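Local coordinates for protein ribonucleoside-diphosphate reductase subunit beta (Streptococcus sanguinis, PDB 4N83) that probably supplies the radical-generating, dimetal-carrying subunit of a class Ib ribonucleotide reductase, which makes deoxyribonucleotides for DNA synthesis, at residues I13-D18 / I198-Q203; S48-D53 / Y240-W245. All coordinates share one frame; numbering follows the deposited sequence.

Contact 1: residues I13-D18 / I198-Q203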
ATOM      1  N   ILE A  13      -1.337 -10.438 -18.540  1.00 74.10           N
ATOM      2  CA  ILE A  13      -2.358  -9.498 -18.080  1.00 74.04           C
ATOM      3  C   ILE A  13      -3.740  -9.944 -18.556  1.00 74.45           C
ATOM      4  O   ILE A  13      -3.939 -10.230 -19.739  1.00 75.13           O
ATOM      5  CB  ILE A  13      -2.081  -8.059 -18.579  1.00 73.02           C
ATOM      6  CG1 ILE A  13      -0.710  -7.562 -18.096  1.00 72.67           C
ATOM      7  CG2 ILE A  13      -3.178  -7.104 -18.124  1.00 72.66           C
ATOM      8  CD1 ILE A  13      -0.601  -7.320 -16.603  1.00 72.39           C
ATOM      9  N   GLU A  14      -4.687  -9.997 -17.622  1.00 74.27           N
ATOM     10  CA  GLU A  14      -6.060 -10.394 -17.920  1.00 74.89           C
ATOM     11  C   GLU A  14      -6.864  -9.186 -18.388  1.00 74.43           C
ATOM     12  O   GLU A  14      -7.513  -9.233 -19.433  1.00 74.31           O
ATOM     13  CB  GLU A  14      -6.709 -11.024 -16.682  1.00 75.90           C
ATOM     14  CG  GLU A  14      -6.069 -12.345 -16.263  1.00 76.80           C
ATOM     15  CD  GLU A  14      -6.308 -12.707 -14.805  1.00 77.03           C
ATOM     16  OE1 GLU A  14      -5.582 -13.581 -14.289  1.00 77.05           O
ATOM     17  OE2 GLU A  14      -7.213 -12.125 -14.171  1.00 76.93           O
ATOM     18  N   ASP A  15      -6.808  -8.106 -17.607  1.00 73.94           N
ATOM     19  CA  ASP A  15      -7.498  -6.856 -17.929  1.00 72.93           C
ATOM     20  C   ASP A  15      -6.477  -5.740 -18.171  1.00 71.08           C
ATOM     21  O   ASP A  15      -5.718  -5.376 -17.271  1.00 70.61           O
ATOM     22  CB  ASP A  15      -8.445  -6.472 -16.787  1.00 73.76           C
ATOM     23  CG  ASP A  15      -9.470  -5.424 -17.194  1.00 73.83           C
ATOM     24  OD1 ASP A  15      -9.339  -4.820 -18.282  1.00 73.30           O
ATOM     25  OD2 ASP A  15     -10.419  -5.205 -16.410  1.00 74.61           O
ATOM     26  N   VAL A  16      -6.482  -5.194 -19.386  1.00 69.21           N
ATOM     27  CA  VAL A  16      -5.496  -4.187 -19.809  1.00 67.66           C
ATOM     28  C   VAL A  16      -5.508  -2.874 -19.010  1.00 66.48           C
ATOM     29  O   VAL A  16      -4.522  -2.135 -19.024  1.00 66.20           O
ATOM     30  CB  VAL A  16      -5.636  -3.846 -21.313  1.00 67.40           C
ATOM     31  CG1 VAL A  16      -5.240  -5.041 -22.166  1.00 67.76           C
ATOM     32  CG2 VAL A  16      -7.051  -3.387 -21.650  1.00 67.72           C
ATOM     33  N   ILE A  17      -6.615  -2.578 -18.330  1.00 65.43           N
ATOM     34  CA  ILE A  17      -6.714  -1.362 -17.512  1.00 63.66           C
ATOM     35  C   ILE A  17      -5.958  -1.511 -16.183  1.00 62.96           C
ATOM     36  O   ILE A  17      -5.626  -0.512 -15.540  1.00 62.29           O
ATOM     37  CB  ILE A  17      -8.192  -0.934 -17.311  1.00 63.52           C
ATOM     38  CG1 ILE A  17      -8.740  -0.396 -18.639  1.00 63.38           C
ATOM     39  CG2 ILE A  17      -8.328   0.124 -16.218  1.00 63.41           C
ATOM     40  CD1 ILE A  17     -10.188   0.039 -18.611  1.00 63.94           C
ATOM     41  N   ASP A  18      -5.663  -2.747 -15.784  1.00 62.61           N
ATOM     42  CA  ASP A  18      -4.806  -2.990 -14.623  1.00 62.57           C
ATOM     43  C   ASP A  18      -3.416  -2.411 -14.880  1.00 61.89           C
ATOM     44  O   ASP A  18      -2.857  -1.717 -14.026  1.00 61.30           O
ATOM     45  CB  ASP A  18      -4.687  -4.488 -14.320  1.00 63.54           C
ATOM     46  CG  ASP A  18      -6.022  -5.137 -13.987  1.00 64.03           C
ATOM     47  OD1 ASP A  18      -6.926  -4.443 -13.471  1.00 63.79           O
ATOM     48  OD2 ASP A  18      -6.157  -6.356 -14.235  1.00 64.36           O
ATOM     49  N   ILE A 198     -12.216   2.224  -9.637  1.00 76.01           N
ATOM     50  CA  ILE A 198     -13.211   1.530  -8.816  1.00 78.67           C
ATOM     51  C   ILE A 198     -14.564   1.536  -9.531  1.00 80.56           C
ATOM     52  O   ILE A 198     -15.277   0.531  -9.530  1.00 82.17           O
ATOM     53  CB  ILE A 198     -13.346   2.161  -7.409  1.00 79.60           C
ATOM     54  CG1 ILE A 198     -12.057   1.952  -6.605  1.00 79.10           C
ATOM     55  CG2 ILE A 198     -14.525   1.554  -6.655  1.00 81.54           C
ATOM     56  CD1 ILE A 198     -11.965   2.783  -5.341  1.00 79.21           C
ATOM     57  N   GLY A 199     -14.899   2.668 -10.149  1.00 81.13           N
ATOM     58  CA  GLY A 199     -16.129   2.798 -10.927  1.00 82.28           C
ATOM     59  C   GLY A 199     -16.165   1.954 -12.194  1.00 82.50           C
ATOM     60  O   GLY A 199     -17.241   1.586 -12.665  1.00 83.63           O
ATOM     61  N   TYR A 200     -14.995   1.659 -12.756  1.00 81.89           N
ATOM     62  CA  TYR A 200     -14.904   0.797 -13.937  1.00 81.49           C
ATOM     63  C   TYR A 200     -15.160  -0.665 -13.579  1.00 83.54           C
ATOM     64  O   TYR A 200     -15.934  -1.347 -14.252  1.00 84.23           O
ATOM     65  CB  TYR A 200     -13.538   0.929 -14.616  1.00 79.19           C
ATOM     66  CG  TYR A 200     -13.228  -0.221 -15.547  1.00 77.91           C
ATOM     67  CD1 TYR A 200     -13.979  -0.429 -16.699  1.00 77.71           C
ATOM     68  CD2 TYR A 200     -12.198  -1.112 -15.268  1.00 77.26           C
ATOM     69  CE1 TYR A 200     -13.707  -1.483 -17.552  1.00 77.32           C
ATOM     70  CE2 TYR A 200     -11.916  -2.171 -16.115  1.00 76.90           C
ATOM     71  CZ  TYR A 200     -12.674  -2.352 -17.256  1.00 76.73           C
ATOM     72  OH  TYR A 200     -12.400  -3.401 -18.103  1.00 75.80           O
ATOM     73  N   LYS A 201     -14.493  -1.140 -12.528  1.00 85.34           N
ATOM     74  CA  LYS A 201     -14.671  -2.513 -12.044  1.00 87.61           C
ATOM     75  C   LYS A 201     -16.094  -2.759 -11.538  1.00 89.88           C
ATOM     76  O   LYS A 201     -16.564  -3.897 -11.518  1.00 91.27           O
ATOM     77  CB  LYS A 201     -13.657  -2.831 -10.937  1.00 88.08           C
ATOM     78  CG  LYS A 201     -12.230  -3.013 -11.432  1.00 87.16           C
ATOM     79  CD  LYS A 201     -12.039  -4.371 -12.096  1.00 87.53           C
ATOM     80  CE  LYS A 201     -10.664  -4.510 -12.730  1.00 86.43           C
ATOM     81  NZ  LYS A 201     -10.528  -5.780 -13.498  1.00 86.42           N
ATOM     82  N   PHE A 202     -16.763  -1.686 -11.123  1.00 91.13           N
ATOM     83  CA  PHE A 202     -18.180  -1.727 -10.764  1.00 93.26           C
ATOM     84  C   PHE A 202     -19.048  -2.054 -11.983  1.00 92.43           C
ATOM     85  O   PHE A 202     -19.937  -2.901 -11.906  1.00 92.59           O
ATOM     86  CB  PHE A 202     -18.595  -0.385 -10.141  1.00 94.46           C
ATOM     87  CG  PHE A 202     -20.071  -0.247  -9.909  1.00 96.94           C
ATOM     88  CD1 PHE A 202     -20.660  -0.765  -8.764  1.00 98.86           C
ATOM     89  CD2 PHE A 202     -20.871   0.418 -10.830  1.00 97.13           C
ATOM     90  CE1 PHE A 202     -22.020  -0.634  -8.549  1.00100.84           C
ATOM     91  CE2 PHE A 202     -22.232   0.553 -10.620  1.00 99.30           C
ATOM     92  CZ  PHE A 202     -22.808   0.026  -9.476  1.00101.23           C
ATOM     93  N   GLN A 203     -18.777  -1.387 -13.104  1.00 91.54           N
ATOM     94  CA  GLN A 203     -19.544  -1.580 -14.343  1.00 91.72           C
ATOM     95  C   GLN A 203     -19.372  -2.971 -14.961  1.00 91.91           C
ATOM     96  O   GLN A 203     -20.236  -3.424 -15.708  1.00 92.37           O
ATOM     97  CB  GLN A 203     -19.173  -0.512 -15.377  1.00 90.37           C
ATOM     98  CG  GLN A 203     -19.627   0.891 -15.006  1.00 90.41           C
ATOM     99  CD  GLN A 203     -19.003   1.959 -15.886  1.00 89.20           C
ATOM    100  OE1 GLN A 203     -18.901   1.793 -17.102  1.00 88.46           O
ATOM    101  NE2 GLN A 203     -18.588   3.065 -15.278  1.00 88.76           N
TER
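D15 OD2 is gripped by two donors, the phenol of Y200 and the ammonium of K201, both from the helix facing it. Y200 OH gives its hydrogen to D15 OD2 at 3.2 Å, on the syn lone pair, with the carboxylate plane turned 59° from the ring. K201 NZ reaches the same D15 OD2 on the anti side, tip to tip, in a salt bridge of 3.0 Å. CG of D15 stands anti to the backbone N (chi1 -164°), on the side of helix 178-206; a short acid suits this place, where the tips of a tyrosine and a lysine converge. K201 bends at chi2 (-77°) and is extended beyond it. K201 adds a long salt bridge to D18 OD1, crossing that side chain at about a right angle; the main tie of D18 OD1 is the hydroxyl of Y197, one turn before K201. I17 supplies the apolar part: its CD1 lies over one face of the Y200 ring, 3.8 Å from the ring centroid, a CH-pi contact, while D15 OD2 sits in plane at the edge. The loop leading into helix 16-27 and that helix's first turn are thus tied to helix 178-206, which carries metal ligands E191 and H194; H85 of helix 84-111 touches D18.

Contact 2: residues S48-D53 / Y240-W245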
ATOM      1  N   SER A  48      -8.826  36.085   9.218  1.00118.11           N
ATOM      2  CA  SER A  48      -9.558  36.314  10.463  1.00119.31           C
ATOM      3  C   SER A  48      -9.817  34.997  11.199  1.00118.54           C
ATOM      4  O   SER A  48      -9.506  33.919  10.688  1.00116.04           O
ATOM      5  CB  SER A  48     -10.884  37.019  10.169  1.00120.41           C
ATOM      6  OG  SER A  48     -11.675  36.262   9.269  1.00119.23           O
ATOM      7  N   HIS A  49     -10.385  35.095  12.400  1.00119.80           N
ATOM      8  CA  HIS A  49     -10.782  33.915  13.173  1.00119.57           C
ATOM      9  C   HIS A  49     -11.923  33.147  12.504  1.00119.68           C
ATOM     10  O   HIS A  49     -12.056  31.939  12.694  1.00118.35           O
ATOM     11  CB  HIS A  49     -11.198  34.308  14.593  1.00121.03           C
ATOM     12  CG  HIS A  49     -10.058  34.742  15.459  1.00121.50           C
ATOM     13  ND1 HIS A  49      -9.934  36.028  15.938  1.00122.97           N
ATOM     14  CD2 HIS A  49      -8.989  34.060  15.932  1.00120.67           C
ATOM     15  CE1 HIS A  49      -8.839  36.119  16.670  1.00123.05           C
ATOM     16  NE2 HIS A  49      -8.247  34.939  16.681  1.00121.88           N
ATOM     17  N   LYS A  50     -12.744  33.854  11.731  1.00121.56           N
ATOM     18  CA  LYS A  50     -13.856  33.235  11.004  1.00122.22           C
ATOM     19  C   LYS A  50     -13.327  32.310   9.903  1.00121.36           C
ATOM     20  O   LYS A  50     -13.830  31.201   9.720  1.00121.36           O
ATOM     21  CB  LYS A  50     -14.767  34.309  10.388  1.00123.05           C
ATOM     22  CG  LYS A  50     -16.251  34.113  10.665  1.00124.10           C
ATOM     23  CD  LYS A  50     -16.629  34.630  12.046  1.00125.50           C
ATOM     24  CE  LYS A  50     -18.135  34.675  12.241  1.00126.81           C
ATOM     25  NZ  LYS A  50     -18.518  35.483  13.430  1.00128.86           N
ATOM     26  N   GLU A  51     -12.308  32.778   9.181  1.00120.88           N
ATOM     27  CA  GLU A  51     -11.722  32.025   8.070  1.00119.35           C
ATOM     28  C   GLU A  51     -10.705  30.980   8.532  1.00119.63           C
ATOM     29  O   GLU A  51     -10.652  29.885   7.973  1.00119.05           O
ATOM     30  CB  GLU A  51     -11.074  32.980   7.063  1.00118.42           C
ATOM     31  CG  GLU A  51     -12.075  33.867   6.338  1.00118.51           C
ATOM     32  CD  GLU A  51     -11.427  34.791   5.324  1.00117.58           C
ATOM     33  OE1 GLU A  51     -10.311  35.286   5.586  1.00117.16           O
ATOM     34  OE2 GLU A  51     -12.043  35.029   4.265  1.00117.34           O
ATOM     35  N   LYS A  52      -9.898  31.320   9.537  1.00121.64           N
ATOM     36  CA  LYS A  52      -8.901  30.386  10.084  1.00121.53           C
ATOM     37  C   LYS A  52      -9.537  29.142  10.708  1.00121.63           C
ATOM     38  O   LYS A  52      -9.032  28.032  10.538  1.00121.53           O
ATOM     39  CB  LYS A  52      -8.013  31.070  11.133  1.00122.00           C
ATOM     40  CG  LYS A  52      -6.875  31.897  10.557  1.00121.32           C
ATOM     41  CD  LYS A  52      -5.946  32.381  11.659  1.00121.44           C
ATOM     42  CE  LYS A  52      -4.764  33.152  11.099  1.00120.77           C
ATOM     43  NZ  LYS A  52      -3.899  33.696  12.182  1.00121.28           N
ATOM     44  N   ASP A  53     -10.638  29.335  11.430  1.00122.95           N
ATOM     45  CA  ASP A  53     -11.317  28.235  12.119  1.00122.95           C
ATOM     46  C   ASP A  53     -11.985  27.266  11.138  1.00121.52           C
ATOM     47  O   ASP A  53     -12.114  26.078  11.431  1.00122.53           O
ATOM     48  CB  ASP A  53     -12.352  28.781  13.112  1.00124.87           C
ATOM     49  CG  ASP A  53     -12.697  27.784  14.205  1.00125.69           C
ATOM     50  OD1 ASP A  53     -11.802  27.446  15.009  1.00125.69           O
ATOM     51  OD2 ASP A  53     -13.867  27.353  14.271  1.00127.03           O
ATOM     52  N   TYR A 240     -20.210  26.586   6.786  1.00134.49           N
ATOM     53  CA  TYR A 240     -20.111  27.698   5.826  1.00134.86           C
ATOM     54  C   TYR A 240     -21.126  28.844   5.990  1.00135.43           C
ATOM     55  O   TYR A 240     -21.132  29.773   5.180  1.00134.74           O
ATOM     56  CB  TYR A 240     -20.201  27.144   4.395  1.00134.74           C
ATOM     57  CG  TYR A 240     -19.024  26.281   3.990  1.00133.92           C
ATOM     58  CD1 TYR A 240     -19.066  24.895   4.127  1.00133.64           C
ATOM     59  CD2 TYR A 240     -17.868  26.852   3.464  1.00133.56           C
ATOM     60  CE1 TYR A 240     -17.991  24.104   3.753  1.00132.22           C
ATOM     61  CE2 TYR A 240     -16.786  26.069   3.088  1.00131.72           C
ATOM     62  CZ  TYR A 240     -16.853  24.696   3.234  1.00131.10           C
ATOM     63  OH  TYR A 240     -15.783  23.917   2.862  1.00129.18           O
ATOM     64  N   ASP A 241     -21.971  28.794   7.020  1.00135.93           N
ATOM     65  CA  ASP A 241     -23.002  29.827   7.206  1.00136.75           C
ATOM     66  C   ASP A 241     -22.443  31.175   7.671  1.00136.76           C
ATOM     67  O   ASP A 241     -22.941  32.224   7.259  1.00137.47           O
ATOM     68  CB  ASP A 241     -24.105  29.352   8.167  1.00138.29           C
ATOM     69  CG  ASP A 241     -25.297  28.739   7.440  1.00138.59           C
ATOM     70  OD1 ASP A 241     -25.708  29.275   6.387  1.00138.07           O
ATOM     71  OD2 ASP A 241     -25.837  27.727   7.931  1.00139.12           O
ATOM     72  N   THR A 242     -21.418  31.146   8.520  1.00135.63           N
ATOM     73  CA  THR A 242     -20.806  32.375   9.032  1.00136.18           C
ATOM     74  C   THR A 242     -20.020  33.112   7.946  1.00135.35           C
ATOM     75  O   THR A 242     -20.238  34.305   7.718  1.00136.16           O
ATOM     76  CB  THR A 242     -19.875  32.091  10.226  1.00135.51           C
ATOM     77  OG1 THR A 242     -18.964  31.037   9.891  1.00132.77           O
ATOM     78  CG2 THR A 242     -20.686  31.693  11.451  1.00137.07           C
ATOM     79  N   VAL A 243     -19.110  32.400   7.285  1.00133.52           N
ATOM     80  CA  VAL A 243     -18.348  32.965   6.162  1.00132.50           C
ATOM     81  C   VAL A 243     -19.241  33.247   4.947  1.00133.60           C
ATOM     82  O   VAL A 243     -18.947  34.139   4.149  1.00132.77           O
ATOM     83  CB  VAL A 243     -17.154  32.069   5.745  1.00129.89           C
ATOM     84  CG1 VAL A 243     -16.082  32.085   6.825  1.00129.38           C
ATOM     85  CG2 VAL A 243     -17.594  30.641   5.443  1.00128.68           C
ATOM     86  N   GLY A 244     -20.320  32.477   4.810  1.00135.20           N
ATOM     87  CA  GLY A 244     -21.359  32.748   3.819  1.00136.33           C
ATOM     88  C   GLY A 244     -21.102  32.188   2.431  1.00135.59           C
ATOM     89  O   GLY A 244     -21.346  32.870   1.435  1.00135.86           O
ATOM     90  N   TRP A 245     -20.613  30.950   2.362  1.00134.71           N
ATOM     91  CA  TRP A 245     -20.459  30.239   1.086  1.00133.18           C
ATOM     92  C   TRP A 245     -21.326  28.974   1.050  1.00132.09           C
ATOM     93  O   TRP A 245     -21.053  28.056   0.277  1.00130.84           O
ATOM     94  CB  TRP A 245     -18.994  29.850   0.837  1.00132.16           C
ATOM     95  CG  TRP A 245     -17.984  30.935   1.093  1.00133.55           C
ATOM     96  CD1 TRP A 245     -18.139  32.275   0.882  1.00134.97           C
ATOM     97  CD2 TRP A 245     -16.645  30.759   1.578  1.00133.66           C
ATOM     98  NE1 TRP A 245     -16.989  32.946   1.225  1.00135.30           N
ATOM     99  CE2 TRP A 245     -16.056  32.040   1.652  1.00134.39           C
ATOM    100  CE3 TRP A 245     -15.890  29.643   1.963  1.00132.86           C
ATOM    101  CZ2 TRP A 245     -14.744  32.236   2.097  1.00134.21           C
ATOM    102  CZ3 TRP A 245     -14.586  29.840   2.406  1.00132.31           C
ATOM    103  CH2 TRP A 245     -14.028  31.127   2.468  1.00133.11           C
TER
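In the ferritin-like helical fold of this subunit, the turn that joins helix 211-240 to helix 246-263 packs against the first turn of helix 49-78. V243, a compact branched residue, sets CG1 against the helix backbone, 3.8 Å from K50 O, and L54 one turn on also touches this side chain. Across the contact no hydrogen bond forms; the meeting is van der Waals. Farther out, the aliphatic part of K50 runs past T242. The K50 chain bends at chi2 (81°), the rotation about CB–CG that places CD, and K50 CE comes 3.7 Å from T242 CB, an exposed place where lysine can offer methylenes to a neighbour. E51 lies deeper, touching Y171 of helix 162-173, and E51 OE2 is 4.4 Å from W245 CZ2. The turn itself is closed by Y240 O, which accepts from both G244 N and W245 N, and G244 has positive phi (85°), readily adopted by a residue with no side chain, just before W245, the N-cap residue of the next helix. The indole also meets the ring of Y170, and within the turn V243 CG2 rests over one face of the W245 indole, 3.9 Å above its plane and offset toward the rim.

How the contacts relate
The two contacts lie on opposite sides of the chain's centre, their centres about 42 Å apart, and they share no helix: one joins helices 16-27 and 178-206, the other helix 49-78 and the turn after helix 211-240. Contact 1 is partly buried and involves helix 178-206, where the side chain of K201 lies about 13 Å from a manganese ion; contact 2 is a surface contact away from the manganese site. Chemistry follows place: in contact 1 a lysine is shared by two aspartates, one close and one at long range, beside one aromatic face, whereas contact 2 rests on van der Waals contact, mostly of methyl and methylene groups with each other and with the helix backbone. Along the chain their segments alternate.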